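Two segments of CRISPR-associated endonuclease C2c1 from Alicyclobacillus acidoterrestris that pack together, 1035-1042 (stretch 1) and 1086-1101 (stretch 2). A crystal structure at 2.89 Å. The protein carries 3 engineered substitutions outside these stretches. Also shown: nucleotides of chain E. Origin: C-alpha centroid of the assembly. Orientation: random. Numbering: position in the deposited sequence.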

# COMPACT_ATOMS: atom_id res chain seq x y z
N THR A 1035 -23.25 22.65 -33.61
CA THR A 1035 -22.05 23.46 -33.48
C THR A 1035 -20.81 22.68 -33.08
O THR A 1035 -19.70 23.19 -33.25
CB THR A 1035 -22.27 24.57 -32.43
OG1 THR A 1035 -22.75 23.99 -31.21
CG2 THR A 1035 -23.28 25.59 -32.94
N GLY A 1036 -20.95 21.46 -32.55
CA GLY A 1036 -19.81 20.68 -32.14
C GLY A 1036 -19.46 20.78 -30.67
O GLY A 1036 -18.54 20.09 -30.22
N VAL A 1037 -20.16 21.62 -29.91
CA VAL A 1037 -19.87 21.84 -28.50
C VAL A 1037 -21.00 21.37 -27.61
O VAL A 1037 -20.75 20.74 -26.57
CB VAL A 1037 -19.54 23.33 -28.23
CG1 VAL A 1037 -20.65 24.23 -28.74
CG2 VAL A 1037 -19.31 23.57 -26.76
N THR A 1038 -22.25 21.62 -27.99
CA THR A 1038 -23.41 21.34 -27.15
C THR A 1038 -24.28 20.27 -27.80
O THR A 1038 -24.87 20.51 -28.86
CB THR A 1038 -24.22 22.61 -26.91
OG1 THR A 1038 -23.40 23.57 -26.23
CG2 THR A 1038 -25.45 22.30 -26.07
N TYR A 1039 -24.39 19.12 -27.14
CA TYR A 1039 -25.06 17.95 -27.69
C TYR A 1039 -26.43 17.75 -27.05
O TYR A 1039 -26.67 18.15 -25.91
CB TYR A 1039 -24.18 16.71 -27.50
CG TYR A 1039 -22.91 16.76 -28.34
CD1 TYR A 1039 -22.77 15.98 -29.48
CD2 TYR A 1039 -21.87 17.62 -28.00
CE1 TYR A 1039 -21.62 16.04 -30.25
CE2 TYR A 1039 -20.72 17.69 -28.77
CZ TYR A 1039 -20.60 16.90 -29.90
OH TYR A 1039 -19.46 16.96 -30.67
N TYR A 1040 -27.34 17.14 -27.82
CA TYR A 1040 -28.71 16.88 -27.41
C TYR A 1040 -29.08 15.44 -27.76
O TYR A 1040 -28.58 14.88 -28.75
CB TYR A 1040 -29.69 17.84 -28.08
CG TYR A 1040 -29.27 19.29 -28.02
CD1 TYR A 1040 -29.61 20.08 -26.94
CD2 TYR A 1040 -28.53 19.86 -29.04
CE1 TYR A 1040 -29.23 21.40 -26.87
CE2 TYR A 1040 -28.13 21.18 -28.98
CZ TYR A 1040 -28.49 21.95 -27.89
OH TYR A 1040 -28.11 23.27 -27.82
N GLU A 1041 -29.97 14.85 -26.97
CA GLU A 1041 -30.30 13.44 -27.11
C GLU A 1041 -31.36 13.20 -28.18
O GLU A 1041 -32.26 14.02 -28.38
CB GLU A 1041 -30.80 12.86 -25.78
CG GLU A 1041 -29.88 13.09 -24.59
CD GLU A 1041 -30.53 12.71 -23.27
OE1 GLU A 1041 -31.77 12.81 -23.17
OE2 GLU A 1041 -29.80 12.30 -22.34
N ARG A 1042 -31.23 12.07 -28.86
CA ARG A 1042 -32.25 11.54 -29.77
C ARG A 1042 -32.74 10.20 -29.22
O ARG A 1042 -32.45 9.82 -28.09
CB ARG A 1042 -31.70 11.40 -31.19
CG ARG A 1042 -31.78 12.68 -32.00
CD ARG A 1042 -32.13 12.40 -33.46
NE ARG A 1042 -31.01 11.93 -34.26
CZ ARG A 1042 -30.76 10.65 -34.54
NH1 ARG A 1042 -29.71 10.32 -35.28
NH2 ARG A 1042 -31.56 9.70 -34.07
N ILE A 1086 -24.20 25.75 -15.88
CA ILE A 1086 -23.21 25.87 -16.94
C ILE A 1086 -23.76 25.21 -18.19
O ILE A 1086 -24.03 24.00 -18.21
CB ILE A 1086 -21.87 25.27 -16.52
CG1 ILE A 1086 -21.15 26.24 -15.60
CG2 ILE A 1086 -21.01 24.99 -17.74
CD1 ILE A 1086 -20.09 25.62 -14.79
N ASN A 1087 -23.92 26.02 -19.24
CA ASN A 1087 -24.51 25.60 -20.50
C ASN A 1087 -25.89 24.99 -20.30
O ASN A 1087 -26.28 24.03 -20.97
CB ASN A 1087 -23.60 24.63 -21.25
CG ASN A 1087 -23.83 24.66 -22.74
OD1 ASN A 1087 -24.42 25.60 -23.26
ND2 ASN A 1087 -23.38 23.63 -23.43
N ARG A 1088 -26.65 25.56 -19.36
CA ARG A 1088 -28.01 25.10 -19.02
C ARG A 1088 -28.06 23.60 -18.77
O ARG A 1088 -29.09 22.96 -19.00
CB ARG A 1088 -29.01 25.50 -20.09
CG ARG A 1088 -29.65 26.86 -19.86
CD ARG A 1088 -30.88 27.04 -20.72
NE ARG A 1088 -31.87 25.99 -20.47
CZ ARG A 1088 -33.00 26.18 -19.80
NH1 ARG A 1088 -33.84 25.17 -19.62
NH2 ARG A 1088 -33.30 27.38 -19.33
N GLY A 1089 -26.95 23.03 -18.30
CA GLY A 1089 -26.91 21.61 -18.04
C GLY A 1089 -27.02 20.73 -19.26
O GLY A 1089 -27.33 19.54 -19.12
N ASN A 1090 -26.81 21.27 -20.46
CA ASN A 1090 -26.78 20.46 -21.66
C ASN A 1090 -25.47 19.68 -21.75
O ASN A 1090 -24.46 20.06 -21.15
CB ASN A 1090 -26.96 21.32 -22.91
CG ASN A 1090 -28.37 21.84 -23.08
OD1 ASN A 1090 -29.31 21.06 -23.29
ND2 ASN A 1090 -28.54 23.16 -23.01
N TRP A 1091 -25.50 18.59 -22.51
CA TRP A 1091 -24.30 17.80 -22.74
C TRP A 1091 -23.30 18.62 -23.54
O TRP A 1091 -23.60 19.09 -24.64
CB TRP A 1091 -24.63 16.51 -23.47
CG TRP A 1091 -25.30 15.51 -22.62
CD1 TRP A 1091 -26.63 15.22 -22.58
CD2 TRP A 1091 -24.68 14.66 -21.65
NE1 TRP A 1091 -26.88 14.24 -21.66
CE2 TRP A 1091 -25.69 13.88 -21.07
CE3 TRP A 1091 -23.36 14.49 -21.22
CZ2 TRP A 1091 -25.43 12.93 -20.08
CZ3 TRP A 1091 -23.10 13.55 -20.24
CH2 TRP A 1091 -24.13 12.79 -19.68
N THR A 1092 -22.10 18.80 -22.99
CA THR A 1092 -21.07 19.63 -23.58
C THR A 1092 -19.79 18.83 -23.72
O THR A 1092 -19.51 17.95 -22.90
CB THR A 1092 -20.82 20.90 -22.72
OG1 THR A 1092 -22.06 21.57 -22.47
CG2 THR A 1092 -19.88 21.86 -23.42
N ARG A 1093 -19.04 19.11 -24.78
CA ARG A 1093 -17.73 18.49 -24.94
C ARG A 1093 -16.85 18.84 -23.76
O ARG A 1093 -16.89 19.96 -23.24
CB ARG A 1093 -17.08 18.95 -26.24
CG ARG A 1093 -16.66 17.82 -27.15
CD ARG A 1093 -15.26 18.04 -27.68
NE ARG A 1093 -15.05 19.41 -28.13
CZ ARG A 1093 -15.35 19.86 -29.34
NH1 ARG A 1093 -15.13 21.13 -29.66
NH2 ARG A 1093 -15.88 19.04 -30.23
N GLN A 1094 -16.03 17.87 -23.33
CA GLN A 1094 -15.28 18.02 -22.09
C GLN A 1094 -14.40 19.26 -22.11
O GLN A 1094 -14.31 19.99 -21.11
CB GLN A 1094 -14.45 16.77 -21.83
CG GLN A 1094 -13.49 16.88 -20.67
CD GLN A 1094 -12.74 15.59 -20.44
OE1 GLN A 1094 -12.79 14.68 -21.26
NE2 GLN A 1094 -12.06 15.50 -19.30
N LYS A 1095 -13.73 19.52 -23.24
CA LYS A 1095 -12.80 20.64 -23.32
C LYS A 1095 -13.51 21.96 -23.05
O LYS A 1095 -13.15 22.71 -22.13
CB LYS A 1095 -12.12 20.65 -24.69
CG LYS A 1095 -11.13 21.80 -24.89
CD LYS A 1095 -10.65 21.86 -26.33
CE LYS A 1095 -9.60 22.94 -26.52
NZ LYS A 1095 -8.43 22.74 -25.62
N GLU A 1096 -14.54 22.26 -23.85
CA GLU A 1096 -15.26 23.52 -23.68
C GLU A 1096 -16.04 23.57 -22.37
O GLU A 1096 -16.21 24.65 -21.80
CB GLU A 1096 -16.21 23.75 -24.86
CG GLU A 1096 -15.52 24.05 -26.18
CD GLU A 1096 -14.99 22.80 -26.87
OE1 GLU A 1096 -15.29 21.69 -26.38
OE2 GLU A 1096 -14.28 22.93 -27.89
N PHE A 1097 -16.50 22.42 -21.88
CA PHE A 1097 -17.23 22.39 -20.62
C PHE A 1097 -16.39 22.96 -19.49
O PHE A 1097 -16.83 23.87 -18.77
CB PHE A 1097 -17.68 20.96 -20.30
CG PHE A 1097 -18.47 20.84 -19.03
CD1 PHE A 1097 -19.83 21.13 -19.01
CD2 PHE A 1097 -17.87 20.42 -17.86
CE1 PHE A 1097 -20.56 21.01 -17.85
CE2 PHE A 1097 -18.59 20.30 -16.69
CZ PHE A 1097 -19.93 20.59 -16.69
N TRP A 1098 -15.17 22.46 -19.32
CA TRP A 1098 -14.33 22.93 -18.23
C TRP A 1098 -13.74 24.31 -18.46
O TRP A 1098 -13.20 24.90 -17.52
CB TRP A 1098 -13.21 21.93 -17.96
CG TRP A 1098 -13.71 20.66 -17.37
CD1 TRP A 1098 -13.71 19.43 -17.95
CD2 TRP A 1098 -14.30 20.50 -16.07
NE1 TRP A 1098 -14.27 18.51 -17.10
CE2 TRP A 1098 -14.64 19.14 -15.94
CE3 TRP A 1098 -14.58 21.37 -15.02
CZ2 TRP A 1098 -15.24 18.63 -14.79
CZ3 TRP A 1098 -15.17 20.86 -13.88
CH2 TRP A 1098 -15.49 19.51 -13.78
N SER A 1099 -13.83 24.85 -19.68
CA SER A 1099 -13.41 26.23 -19.87
C SER A 1099 -14.53 27.20 -19.55
O SER A 1099 -14.26 28.35 -19.19
CB SER A 1099 -12.91 26.44 -21.30
OG SER A 1099 -13.94 26.20 -22.24
N MSE A 1100 -15.78 26.75 -19.65
CA MSE A 1100 -16.91 27.56 -19.24
C MSE A 1100 -16.91 27.66 -17.72
O MSE A 1100 -17.22 28.71 -17.16
CB MSE A 1100 -18.23 26.96 -19.74
CG MSE A 1100 -18.35 26.93 -21.25
SE MSE A 1100 -20.01 26.10 -21.86
CE MSE A 1100 -19.72 26.18 -23.79
N VAL A 1101 -16.55 26.54 -17.08
CA VAL A 1101 -16.34 26.55 -15.63
C VAL A 1101 -15.22 27.50 -15.27
O VAL A 1101 -15.31 28.26 -14.30
CB VAL A 1101 -16.06 25.12 -15.13
CG1 VAL A 1101 -16.00 25.10 -13.62
CG2 VAL A 1101 -17.10 24.17 -15.63
P DG E 2 -5.85 17.56 -17.05
OP1 DG E 2 -4.62 16.81 -17.39
OP2 DG E 2 -6.94 17.64 -18.05
O5' DG E 2 -6.42 16.94 -15.68
C5' DG E 2 -7.43 17.64 -14.93
C4' DG E 2 -8.60 16.74 -14.59
O4' DG E 2 -9.81 17.52 -14.57
C3' DG E 2 -8.89 15.67 -15.61
O3' DG E 2 -9.69 14.67 -15.03
C2' DG E 2 -9.67 16.45 -16.68
C1' DG E 2 -10.37 17.55 -15.87
N9 DG E 2 -10.20 18.90 -16.40
C8 DG E 2 -10.08 20.06 -15.67
N7 DG E 2 -9.93 21.13 -16.39
C5 DG E 2 -9.96 20.67 -17.70
C6 DG E 2 -9.85 21.38 -18.93
O6 DG E 2 -9.70 22.61 -19.09
N1 DG E 2 -9.94 20.54 -20.03
C2 DG E 2 -10.10 19.17 -19.96
N2 DG E 2 -10.16 18.53 -21.13
N3 DG E 2 -10.21 18.49 -18.83
C4 DG E 2 -10.13 19.30 -17.74

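The two stretches meet as short antiparallel strands, their N-to-C directions at 142° and their axes approaching to 4.6 Å, and together they bury 510 Å². Two backbone hydrogen bonds fix the register. Arg-1093 N donates to Val-1037 O at 3.0 Å with an angle at hydrogen of 156°, and Tyr-1039 N donates to Trp-1091 O at 2.6 Å and 170°. Between them Thr-1038 and Thr-1092 form a non-hydrogen-bonded pair, CA to CA 4.6 Å. Here each accepting carbonyl also receives a CA-H contact: Thr-1092 CA lies 3.2 Å from Val-1037 O, and Thr-1038 CA 3.4 Å from Trp-1091 O.

The face carrying the two threonines is tied together by one amide. Asn-1087 ND2 donates to Thr-1038 OG1 at 2.8 Å (169°) and to Thr-1092 OG1 at 2.6 Å (170°), so both of its hydrogens are used with nearly linear geometry. The threonine oxygens are 4.5 Å apart, OG1 to OG1, too far to bond directly, and the amide bridges them. Thr-1092 OG1 in turn donates to Asn-1090 O at 3.1 Å, which makes this hydroxyl both donor and acceptor. Threonine suits these places because its methyl can pack while its hydroxyl bonds: Thr-1038 CG2 rests 3.6 Å from Asn-1090 CB, and Thr-1092 CG2 lies 3.8 Å from Val-1037 CG2. The loop carrying Asn-1087 is itself braced by Asn-1090 N, which donates to Asn-1087 O at 2.9 Å.

On the other face, Tyr-1039 and Trp-1091, both buried, pack through their first side-chain carbons, CB to CB 4.1 Å. Farther along, Glu-1041 OE2 comes within 3.6 Å of Trp-1091 NE1, a contact rather than a hydrogen bond; Glu-1041 OE1 is satisfied elsewhere in the structure.

Arg-1093, at the N-cap position, joins strand to helix. Its side chain is held by Glu-1096 in a salt bridge, NH1 to OE2 2.7 Å (171°), with NE donating to OE1 at 2.9 Å (137°). That leaves NH2 beside stretch 1, 2.9 Å from Gly-1036 O, but the carbonyl lies over a face of the guanidinium and the angle is too poor for a hydrogen bond. Gly-1036 itself adopts phi/psi of 95/-3, where a CB would be jammed against the preceding carbonyl oxygen.

Val-1037 supplies the apolar contact with the helix: its CG2 lies 3.6 Å from Glu-1096 CB and 4.0 Å from CE of Met-1100, a selenomethionine, so a compact branched side chain fills the space beside the helix.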